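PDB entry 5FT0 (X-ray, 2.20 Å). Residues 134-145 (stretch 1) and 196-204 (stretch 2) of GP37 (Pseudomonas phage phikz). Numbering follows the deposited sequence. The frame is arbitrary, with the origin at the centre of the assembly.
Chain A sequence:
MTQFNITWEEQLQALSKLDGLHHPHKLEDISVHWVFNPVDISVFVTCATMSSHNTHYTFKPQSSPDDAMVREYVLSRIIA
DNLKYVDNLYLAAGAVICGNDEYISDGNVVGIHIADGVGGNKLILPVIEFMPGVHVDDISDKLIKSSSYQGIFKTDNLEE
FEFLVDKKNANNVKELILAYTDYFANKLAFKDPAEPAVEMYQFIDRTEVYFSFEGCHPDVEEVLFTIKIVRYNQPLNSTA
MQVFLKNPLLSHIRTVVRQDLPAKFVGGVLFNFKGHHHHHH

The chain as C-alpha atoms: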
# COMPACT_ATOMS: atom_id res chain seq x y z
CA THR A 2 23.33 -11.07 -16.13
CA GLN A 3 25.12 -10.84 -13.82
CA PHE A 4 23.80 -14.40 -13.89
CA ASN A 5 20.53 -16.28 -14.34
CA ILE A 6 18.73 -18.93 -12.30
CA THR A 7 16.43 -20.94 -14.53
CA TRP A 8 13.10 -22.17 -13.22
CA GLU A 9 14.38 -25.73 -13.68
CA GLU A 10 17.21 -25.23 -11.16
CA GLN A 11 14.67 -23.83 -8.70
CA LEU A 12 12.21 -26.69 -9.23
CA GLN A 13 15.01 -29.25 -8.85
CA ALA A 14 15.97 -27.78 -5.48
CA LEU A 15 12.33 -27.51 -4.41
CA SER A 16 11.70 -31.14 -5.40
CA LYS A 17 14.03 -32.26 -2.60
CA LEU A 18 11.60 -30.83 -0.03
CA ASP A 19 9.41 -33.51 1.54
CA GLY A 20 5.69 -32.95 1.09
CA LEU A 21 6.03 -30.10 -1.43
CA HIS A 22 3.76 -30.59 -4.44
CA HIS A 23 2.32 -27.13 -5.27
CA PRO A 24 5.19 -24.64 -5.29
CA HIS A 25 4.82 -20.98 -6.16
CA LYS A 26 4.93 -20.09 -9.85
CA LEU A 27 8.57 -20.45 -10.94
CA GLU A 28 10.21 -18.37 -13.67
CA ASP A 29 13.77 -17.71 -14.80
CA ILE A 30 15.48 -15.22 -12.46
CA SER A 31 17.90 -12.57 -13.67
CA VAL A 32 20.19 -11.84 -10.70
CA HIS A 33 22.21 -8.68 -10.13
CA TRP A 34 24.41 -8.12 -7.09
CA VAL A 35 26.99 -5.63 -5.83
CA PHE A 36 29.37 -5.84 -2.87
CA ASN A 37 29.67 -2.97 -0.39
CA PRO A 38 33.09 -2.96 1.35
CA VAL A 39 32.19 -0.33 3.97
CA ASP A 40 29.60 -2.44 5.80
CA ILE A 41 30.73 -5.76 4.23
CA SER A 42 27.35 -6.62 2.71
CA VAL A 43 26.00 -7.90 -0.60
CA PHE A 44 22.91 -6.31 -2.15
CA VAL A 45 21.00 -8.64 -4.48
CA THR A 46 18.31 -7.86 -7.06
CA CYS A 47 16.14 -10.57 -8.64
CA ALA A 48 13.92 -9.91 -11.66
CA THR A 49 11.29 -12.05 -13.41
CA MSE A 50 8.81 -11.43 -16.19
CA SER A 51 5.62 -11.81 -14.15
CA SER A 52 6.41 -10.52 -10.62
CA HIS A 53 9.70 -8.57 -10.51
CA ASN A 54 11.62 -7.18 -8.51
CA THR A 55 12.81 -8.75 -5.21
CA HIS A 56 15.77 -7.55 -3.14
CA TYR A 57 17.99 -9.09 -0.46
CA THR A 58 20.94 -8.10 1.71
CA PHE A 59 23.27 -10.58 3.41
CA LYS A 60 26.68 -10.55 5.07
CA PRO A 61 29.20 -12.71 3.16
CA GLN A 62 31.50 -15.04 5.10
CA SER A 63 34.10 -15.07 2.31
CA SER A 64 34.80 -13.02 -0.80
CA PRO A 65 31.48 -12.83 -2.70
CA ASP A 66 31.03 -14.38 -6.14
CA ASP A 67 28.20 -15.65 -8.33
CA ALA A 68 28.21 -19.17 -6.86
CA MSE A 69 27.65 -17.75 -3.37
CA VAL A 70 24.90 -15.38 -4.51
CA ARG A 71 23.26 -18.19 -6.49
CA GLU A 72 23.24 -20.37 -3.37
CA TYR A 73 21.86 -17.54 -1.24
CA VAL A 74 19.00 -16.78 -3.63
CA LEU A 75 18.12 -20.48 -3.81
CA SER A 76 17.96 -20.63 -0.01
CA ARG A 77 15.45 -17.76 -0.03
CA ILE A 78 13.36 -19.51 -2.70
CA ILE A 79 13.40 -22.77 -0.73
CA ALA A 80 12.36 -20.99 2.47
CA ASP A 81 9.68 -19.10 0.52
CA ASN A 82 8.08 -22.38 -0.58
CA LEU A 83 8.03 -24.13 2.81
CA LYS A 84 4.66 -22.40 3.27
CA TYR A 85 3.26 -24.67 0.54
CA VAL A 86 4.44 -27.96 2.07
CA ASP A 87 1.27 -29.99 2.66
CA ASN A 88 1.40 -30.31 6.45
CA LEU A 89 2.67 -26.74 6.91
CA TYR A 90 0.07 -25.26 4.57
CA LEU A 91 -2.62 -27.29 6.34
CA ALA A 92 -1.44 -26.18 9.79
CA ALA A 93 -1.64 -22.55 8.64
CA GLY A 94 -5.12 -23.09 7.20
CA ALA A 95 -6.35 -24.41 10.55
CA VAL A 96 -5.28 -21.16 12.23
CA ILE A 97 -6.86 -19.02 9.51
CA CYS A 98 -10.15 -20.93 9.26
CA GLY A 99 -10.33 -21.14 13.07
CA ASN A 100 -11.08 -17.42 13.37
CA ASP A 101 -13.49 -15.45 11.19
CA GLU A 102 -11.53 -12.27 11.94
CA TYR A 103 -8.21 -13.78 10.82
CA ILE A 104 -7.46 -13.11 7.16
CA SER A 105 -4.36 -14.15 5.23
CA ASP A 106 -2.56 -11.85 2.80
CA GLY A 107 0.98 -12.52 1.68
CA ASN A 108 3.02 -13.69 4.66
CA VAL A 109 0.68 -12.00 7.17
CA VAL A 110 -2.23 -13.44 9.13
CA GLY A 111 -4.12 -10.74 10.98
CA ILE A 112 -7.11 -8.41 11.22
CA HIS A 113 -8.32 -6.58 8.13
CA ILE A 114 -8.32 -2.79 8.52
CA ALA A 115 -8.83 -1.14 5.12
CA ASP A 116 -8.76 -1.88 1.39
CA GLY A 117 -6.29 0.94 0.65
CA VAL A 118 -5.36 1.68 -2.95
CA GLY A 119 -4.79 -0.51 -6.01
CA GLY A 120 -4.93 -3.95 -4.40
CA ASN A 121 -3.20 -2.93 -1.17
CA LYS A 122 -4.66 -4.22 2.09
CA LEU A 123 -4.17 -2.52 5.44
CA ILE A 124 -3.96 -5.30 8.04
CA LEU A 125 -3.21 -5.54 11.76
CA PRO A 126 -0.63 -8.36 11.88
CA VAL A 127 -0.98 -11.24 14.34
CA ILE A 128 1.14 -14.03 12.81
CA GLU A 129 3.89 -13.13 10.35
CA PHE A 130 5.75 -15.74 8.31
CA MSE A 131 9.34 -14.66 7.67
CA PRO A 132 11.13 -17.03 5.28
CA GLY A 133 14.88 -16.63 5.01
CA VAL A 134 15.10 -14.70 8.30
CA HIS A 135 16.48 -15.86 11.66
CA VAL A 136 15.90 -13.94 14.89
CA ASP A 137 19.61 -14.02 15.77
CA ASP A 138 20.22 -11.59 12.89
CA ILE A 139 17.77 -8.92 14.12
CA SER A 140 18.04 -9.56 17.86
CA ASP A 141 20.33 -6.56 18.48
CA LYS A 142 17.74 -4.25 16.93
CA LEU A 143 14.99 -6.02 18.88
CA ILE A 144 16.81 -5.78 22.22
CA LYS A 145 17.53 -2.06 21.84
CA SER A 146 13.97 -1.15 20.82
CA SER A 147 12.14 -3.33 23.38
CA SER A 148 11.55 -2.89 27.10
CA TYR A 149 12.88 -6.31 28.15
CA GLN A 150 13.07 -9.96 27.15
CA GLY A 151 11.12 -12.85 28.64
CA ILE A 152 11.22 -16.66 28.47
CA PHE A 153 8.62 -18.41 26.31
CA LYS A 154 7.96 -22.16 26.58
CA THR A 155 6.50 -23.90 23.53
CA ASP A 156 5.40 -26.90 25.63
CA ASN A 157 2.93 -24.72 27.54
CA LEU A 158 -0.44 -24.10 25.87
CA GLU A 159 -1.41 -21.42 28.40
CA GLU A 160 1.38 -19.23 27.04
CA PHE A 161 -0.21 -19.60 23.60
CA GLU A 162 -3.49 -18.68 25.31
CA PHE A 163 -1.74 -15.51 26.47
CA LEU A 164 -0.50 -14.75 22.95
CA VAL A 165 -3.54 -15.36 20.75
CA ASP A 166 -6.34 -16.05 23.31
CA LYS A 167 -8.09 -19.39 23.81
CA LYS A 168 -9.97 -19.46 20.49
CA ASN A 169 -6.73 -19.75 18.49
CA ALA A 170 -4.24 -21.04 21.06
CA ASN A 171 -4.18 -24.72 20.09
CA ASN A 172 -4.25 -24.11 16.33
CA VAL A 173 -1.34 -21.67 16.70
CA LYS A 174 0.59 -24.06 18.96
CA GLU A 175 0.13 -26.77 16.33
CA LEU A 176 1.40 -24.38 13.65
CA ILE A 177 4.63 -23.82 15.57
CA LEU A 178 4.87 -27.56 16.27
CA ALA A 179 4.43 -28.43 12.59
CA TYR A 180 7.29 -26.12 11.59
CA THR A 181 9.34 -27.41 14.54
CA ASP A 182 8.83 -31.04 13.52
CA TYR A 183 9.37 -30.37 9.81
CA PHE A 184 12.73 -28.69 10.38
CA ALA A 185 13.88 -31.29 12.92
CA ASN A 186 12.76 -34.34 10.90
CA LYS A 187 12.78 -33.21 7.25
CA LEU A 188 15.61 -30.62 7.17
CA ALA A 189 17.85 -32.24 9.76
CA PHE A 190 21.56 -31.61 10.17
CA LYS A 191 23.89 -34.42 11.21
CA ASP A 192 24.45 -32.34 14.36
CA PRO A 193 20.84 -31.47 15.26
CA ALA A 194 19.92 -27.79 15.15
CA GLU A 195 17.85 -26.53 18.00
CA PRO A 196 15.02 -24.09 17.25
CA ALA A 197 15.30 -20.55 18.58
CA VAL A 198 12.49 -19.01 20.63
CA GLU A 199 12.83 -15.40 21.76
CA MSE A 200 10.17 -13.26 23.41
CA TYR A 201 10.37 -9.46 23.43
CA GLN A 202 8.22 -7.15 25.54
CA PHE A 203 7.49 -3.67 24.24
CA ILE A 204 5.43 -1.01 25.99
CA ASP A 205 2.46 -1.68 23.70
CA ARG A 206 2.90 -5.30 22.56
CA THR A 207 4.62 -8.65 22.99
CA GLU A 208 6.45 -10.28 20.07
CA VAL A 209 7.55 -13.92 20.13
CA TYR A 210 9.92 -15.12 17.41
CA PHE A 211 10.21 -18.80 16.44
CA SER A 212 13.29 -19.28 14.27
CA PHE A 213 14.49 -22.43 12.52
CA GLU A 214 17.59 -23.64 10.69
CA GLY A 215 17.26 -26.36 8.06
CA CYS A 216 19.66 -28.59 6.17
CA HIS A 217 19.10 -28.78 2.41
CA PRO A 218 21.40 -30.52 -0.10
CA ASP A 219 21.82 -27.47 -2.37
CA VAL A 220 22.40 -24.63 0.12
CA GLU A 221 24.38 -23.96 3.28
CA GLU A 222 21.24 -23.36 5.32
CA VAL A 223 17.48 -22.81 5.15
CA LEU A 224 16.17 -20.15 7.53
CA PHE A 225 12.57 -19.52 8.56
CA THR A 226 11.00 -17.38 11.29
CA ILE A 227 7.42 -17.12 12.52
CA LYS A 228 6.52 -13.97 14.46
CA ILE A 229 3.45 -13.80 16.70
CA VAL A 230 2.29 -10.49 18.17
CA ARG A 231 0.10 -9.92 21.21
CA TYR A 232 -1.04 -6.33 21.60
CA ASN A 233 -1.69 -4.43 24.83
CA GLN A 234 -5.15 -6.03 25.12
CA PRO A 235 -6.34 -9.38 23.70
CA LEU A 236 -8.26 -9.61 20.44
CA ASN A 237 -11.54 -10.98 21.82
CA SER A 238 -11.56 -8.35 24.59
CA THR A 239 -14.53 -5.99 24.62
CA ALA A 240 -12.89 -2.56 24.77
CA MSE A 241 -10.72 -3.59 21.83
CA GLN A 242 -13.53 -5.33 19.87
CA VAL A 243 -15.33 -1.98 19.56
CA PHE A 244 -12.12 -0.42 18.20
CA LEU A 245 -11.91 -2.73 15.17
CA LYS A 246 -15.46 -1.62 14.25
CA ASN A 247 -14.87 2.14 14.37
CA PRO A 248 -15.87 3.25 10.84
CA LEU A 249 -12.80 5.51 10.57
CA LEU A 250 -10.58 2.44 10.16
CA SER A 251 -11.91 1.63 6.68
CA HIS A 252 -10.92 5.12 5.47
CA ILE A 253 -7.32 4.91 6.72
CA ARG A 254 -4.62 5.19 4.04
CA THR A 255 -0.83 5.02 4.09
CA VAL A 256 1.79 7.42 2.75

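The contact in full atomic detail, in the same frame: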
# COMPACT_ATOMS: atom_id res chain seq x y z
N VAL A 134 14.69 -15.57 7.20
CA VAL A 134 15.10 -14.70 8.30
C VAL A 134 15.25 -15.56 9.55
O VAL A 134 14.46 -16.48 9.79
CB VAL A 134 14.08 -13.56 8.53
CG1 VAL A 134 14.48 -12.71 9.74
CG2 VAL A 134 13.96 -12.70 7.28
N HIS A 135 16.28 -15.25 10.35
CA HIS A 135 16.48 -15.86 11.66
C HIS A 135 16.57 -14.75 12.70
O HIS A 135 17.13 -13.68 12.43
CB HIS A 135 17.76 -16.71 11.67
CG HIS A 135 17.86 -17.63 12.85
ND1 HIS A 135 18.14 -17.18 14.13
CD2 HIS A 135 17.73 -18.97 12.95
CE1 HIS A 135 18.17 -18.20 14.96
NE2 HIS A 135 17.93 -19.30 14.27
N VAL A 136 16.01 -15.00 13.88
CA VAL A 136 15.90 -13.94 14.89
C VAL A 136 17.28 -13.50 15.37
O VAL A 136 17.45 -12.34 15.77
CB VAL A 136 15.01 -14.40 16.06
CG1 VAL A 136 15.67 -15.53 16.84
CG2 VAL A 136 14.68 -13.23 16.98
N ASP A 137 18.27 -14.38 15.32
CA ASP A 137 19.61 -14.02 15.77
C ASP A 137 20.23 -12.90 14.94
O ASP A 137 21.19 -12.28 15.38
CB ASP A 137 20.54 -15.24 15.75
CG ASP A 137 20.16 -16.28 16.79
OD1 ASP A 137 19.46 -15.92 17.76
OD2 ASP A 137 20.58 -17.45 16.65
N ASP A 138 19.69 -12.64 13.75
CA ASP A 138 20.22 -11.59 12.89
C ASP A 138 19.54 -10.24 13.08
O ASP A 138 19.99 -9.25 12.51
CB ASP A 138 20.11 -12.01 11.42
CG ASP A 138 20.85 -13.31 11.12
OD1 ASP A 138 21.84 -13.60 11.82
OD2 ASP A 138 20.44 -14.03 10.18
N ILE A 139 18.46 -10.18 13.86
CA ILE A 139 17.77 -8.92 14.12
C ILE A 139 17.64 -8.71 15.62
O ILE A 139 16.99 -7.75 16.06
CB ILE A 139 16.39 -8.87 13.44
CG1 ILE A 139 15.54 -10.05 13.89
CG2 ILE A 139 16.54 -8.85 11.92
CD1 ILE A 139 14.11 -10.00 13.38
N SER A 140 18.24 -9.60 16.41
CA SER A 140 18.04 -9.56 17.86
C SER A 140 18.61 -8.28 18.47
O SER A 140 18.02 -7.72 19.40
CB SER A 140 18.65 -10.80 18.51
OG SER A 140 20.04 -10.90 18.22
N ASP A 141 19.76 -7.81 17.97
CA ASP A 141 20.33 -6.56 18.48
C ASP A 141 19.35 -5.40 18.32
O ASP A 141 19.14 -4.62 19.25
CB ASP A 141 21.65 -6.26 17.77
CG ASP A 141 22.76 -7.21 18.17
OD1 ASP A 141 22.63 -7.88 19.21
OD2 ASP A 141 23.77 -7.28 17.43
N LYS A 142 18.75 -5.28 17.14
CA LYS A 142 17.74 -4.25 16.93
C LYS A 142 16.53 -4.47 17.82
O LYS A 142 15.92 -3.51 18.31
CB LYS A 142 17.32 -4.22 15.46
CG LYS A 142 16.19 -3.26 15.14
CD LYS A 142 15.32 -3.79 14.01
CE LYS A 142 14.65 -5.11 14.41
NZ LYS A 142 13.80 -5.64 13.31
N LEU A 143 16.16 -5.73 18.05
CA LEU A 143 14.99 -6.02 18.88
C LEU A 143 15.27 -5.72 20.35
O LEU A 143 14.40 -5.20 21.06
CB LEU A 143 14.57 -7.48 18.70
CG LEU A 143 14.00 -7.82 17.32
CD1 LEU A 143 13.69 -9.31 17.21
CD2 LEU A 143 12.77 -6.98 17.03
N ILE A 144 16.48 -6.03 20.82
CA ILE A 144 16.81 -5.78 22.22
C ILE A 144 16.84 -4.29 22.51
O ILE A 144 16.31 -3.83 23.53
CB ILE A 144 18.15 -6.45 22.58
CG1 ILE A 144 18.02 -7.97 22.51
CG2 ILE A 144 18.61 -6.01 23.97
CD1 ILE A 144 19.21 -8.71 23.08
N LYS A 145 17.43 -3.50 21.61
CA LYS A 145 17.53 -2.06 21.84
C LYS A 145 16.16 -1.40 21.87
O LYS A 145 15.90 -0.52 22.70
CB LYS A 145 18.40 -1.42 20.76
N PRO A 196 15.77 -25.29 17.61
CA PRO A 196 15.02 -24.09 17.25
C PRO A 196 15.26 -22.97 18.24
O PRO A 196 15.56 -23.20 19.42
CB PRO A 196 13.56 -24.56 17.28
CG PRO A 196 13.57 -25.71 18.22
CD PRO A 196 14.89 -26.39 18.02
N ALA A 197 15.13 -21.74 17.76
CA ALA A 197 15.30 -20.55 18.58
C ALA A 197 13.94 -19.96 18.90
O ALA A 197 13.11 -19.77 18.00
CB ALA A 197 16.18 -19.51 17.88
N VAL A 198 13.70 -19.68 20.18
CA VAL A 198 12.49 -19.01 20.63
C VAL A 198 12.92 -17.81 21.46
O VAL A 198 13.65 -17.96 22.44
CB VAL A 198 11.59 -19.94 21.46
CG1 VAL A 198 10.26 -19.25 21.77
CG2 VAL A 198 11.35 -21.25 20.73
N GLU A 199 12.47 -16.62 21.06
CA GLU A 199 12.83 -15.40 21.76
C GLU A 199 11.61 -14.51 21.90
O GLU A 199 10.95 -14.19 20.90
CB GLU A 199 13.97 -14.67 21.04
CG GLU A 199 15.34 -15.23 21.40
CD GLU A 199 16.43 -14.80 20.43
OE1 GLU A 199 16.31 -13.71 19.83
OE2 GLU A 199 17.41 -15.56 20.27
N MSE A 200 11.30 -14.12 23.13
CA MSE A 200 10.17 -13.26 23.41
C MSE A 200 10.66 -11.86 23.77
O MSE A 200 11.59 -11.70 24.55
CB MSE A 200 9.32 -13.83 24.54
CG MSE A 200 8.25 -12.87 25.06
SE MSE A 200 6.90 -13.74 26.17
CE MSE A 200 8.04 -14.40 27.60
N TYR A 201 10.02 -10.85 23.18
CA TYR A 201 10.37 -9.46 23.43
C TYR A 201 9.14 -8.71 23.90
O TYR A 201 8.07 -8.83 23.30
CB TYR A 201 10.94 -8.80 22.17
CG TYR A 201 12.22 -9.45 21.69
CD1 TYR A 201 13.45 -9.05 22.18
CD2 TYR A 201 12.19 -10.48 20.75
CE1 TYR A 201 14.62 -9.64 21.74
CE2 TYR A 201 13.35 -11.08 20.31
CZ TYR A 201 14.57 -10.66 20.81
OH TYR A 201 15.73 -11.25 20.38
N GLN A 202 9.29 -7.96 24.99
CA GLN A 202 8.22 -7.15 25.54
C GLN A 202 8.46 -5.70 25.18
O GLN A 202 9.51 -5.14 25.51
CB GLN A 202 8.11 -7.32 27.05
CG GLN A 202 6.93 -6.58 27.66
CD GLN A 202 5.60 -7.14 27.19
OE1 GLN A 202 5.45 -8.35 27.04
NE2 GLN A 202 4.63 -6.26 26.95
N PHE A 203 7.50 -5.09 24.49
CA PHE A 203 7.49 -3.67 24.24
C PHE A 203 6.44 -3.03 25.15
O PHE A 203 5.69 -3.72 25.84
CB PHE A 203 7.20 -3.38 22.76
CG PHE A 203 8.18 -4.02 21.82
CD1 PHE A 203 8.04 -5.35 21.45
CD2 PHE A 203 9.24 -3.30 21.30
CE1 PHE A 203 8.94 -5.95 20.59
CE2 PHE A 203 10.15 -3.89 20.44
CZ PHE A 203 10.00 -5.22 20.08
N ILE A 204 6.41 -1.69 25.15
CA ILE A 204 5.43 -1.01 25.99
C ILE A 204 4.01 -1.33 25.54
O ILE A 204 3.10 -1.43 26.38
CB ILE A 204 5.69 0.51 26.00
CG1 ILE A 204 6.09 1.00 24.60
CG2 ILE A 204 6.74 0.87 27.04
CD1 ILE A 204 6.36 2.49 24.54

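The closest approaches are between side chains, and no hydrogen bond crosses the contact; the buried surface, 383 Å² summed over both sides, is modest. Helix 140-145 runs at 31° to strand 197-202, with the axes 9.3 Å apart at closest approach. Strand alternation sorts the residues of stretch 2, since A197, E199 and Y201 direct CA-to-CB toward stretch 1 while V198 points away.

Y201 has the largest area covered by the other stretch, 87 Å². Its m rotamer (chi1 -62°, chi2 -87°) lays the ring beneath L143, whose CB sits 3.8 Å from the ring centroid and 14° off the normal, a CH-pi arrangement over one face. With L143 in the common m,t conformation, CD1 comes 3.6 Å from Y201 CE2, while CD2 reaches the edge of the F203 ring, 4.5 Å from CZ. The Y201 edge is also occupied: I144 CG1 lies 3.9 Å from CE1, although the CA-to-CB bond of I144 points away, and V136 CG2 lies 4.2 Å from CE2.

E199 (chi1 -83°, chi2 164°) extends along the same side of the strand as Y201, which places OE1 2.6 Å from Y201 OH; the tyrosine donates this short hydrogen bond. The paired groups are flanked by carbon, with V136 CG2 3.3 Å from E199 OE1 and S140 CB 3.5 Å from Y201 OH. The other carboxylate oxygen is less favourably placed: E199 OE2 is 3.3 Å from D137 OD1, a close approach of like charges between two acceptors.

At the other end, H135 is t (chi1 -166°, chi2 -73°), turning ND1 back to accept a hydrogen bond from D137 N (3.0 Å, 168°). The same orientation brings H135 CE1 to 3.8 Å from A197 CB, obliquely to the ring. V136, in p (chi1 67°), has both methyls beside the carboxylate of E199, CG1 3.6 Å and CG2 3.3 Å from E199 OE1; CG1 also lies 4.1 Å from A197 CB, and CG2 4.2 Å from Y201 CE2.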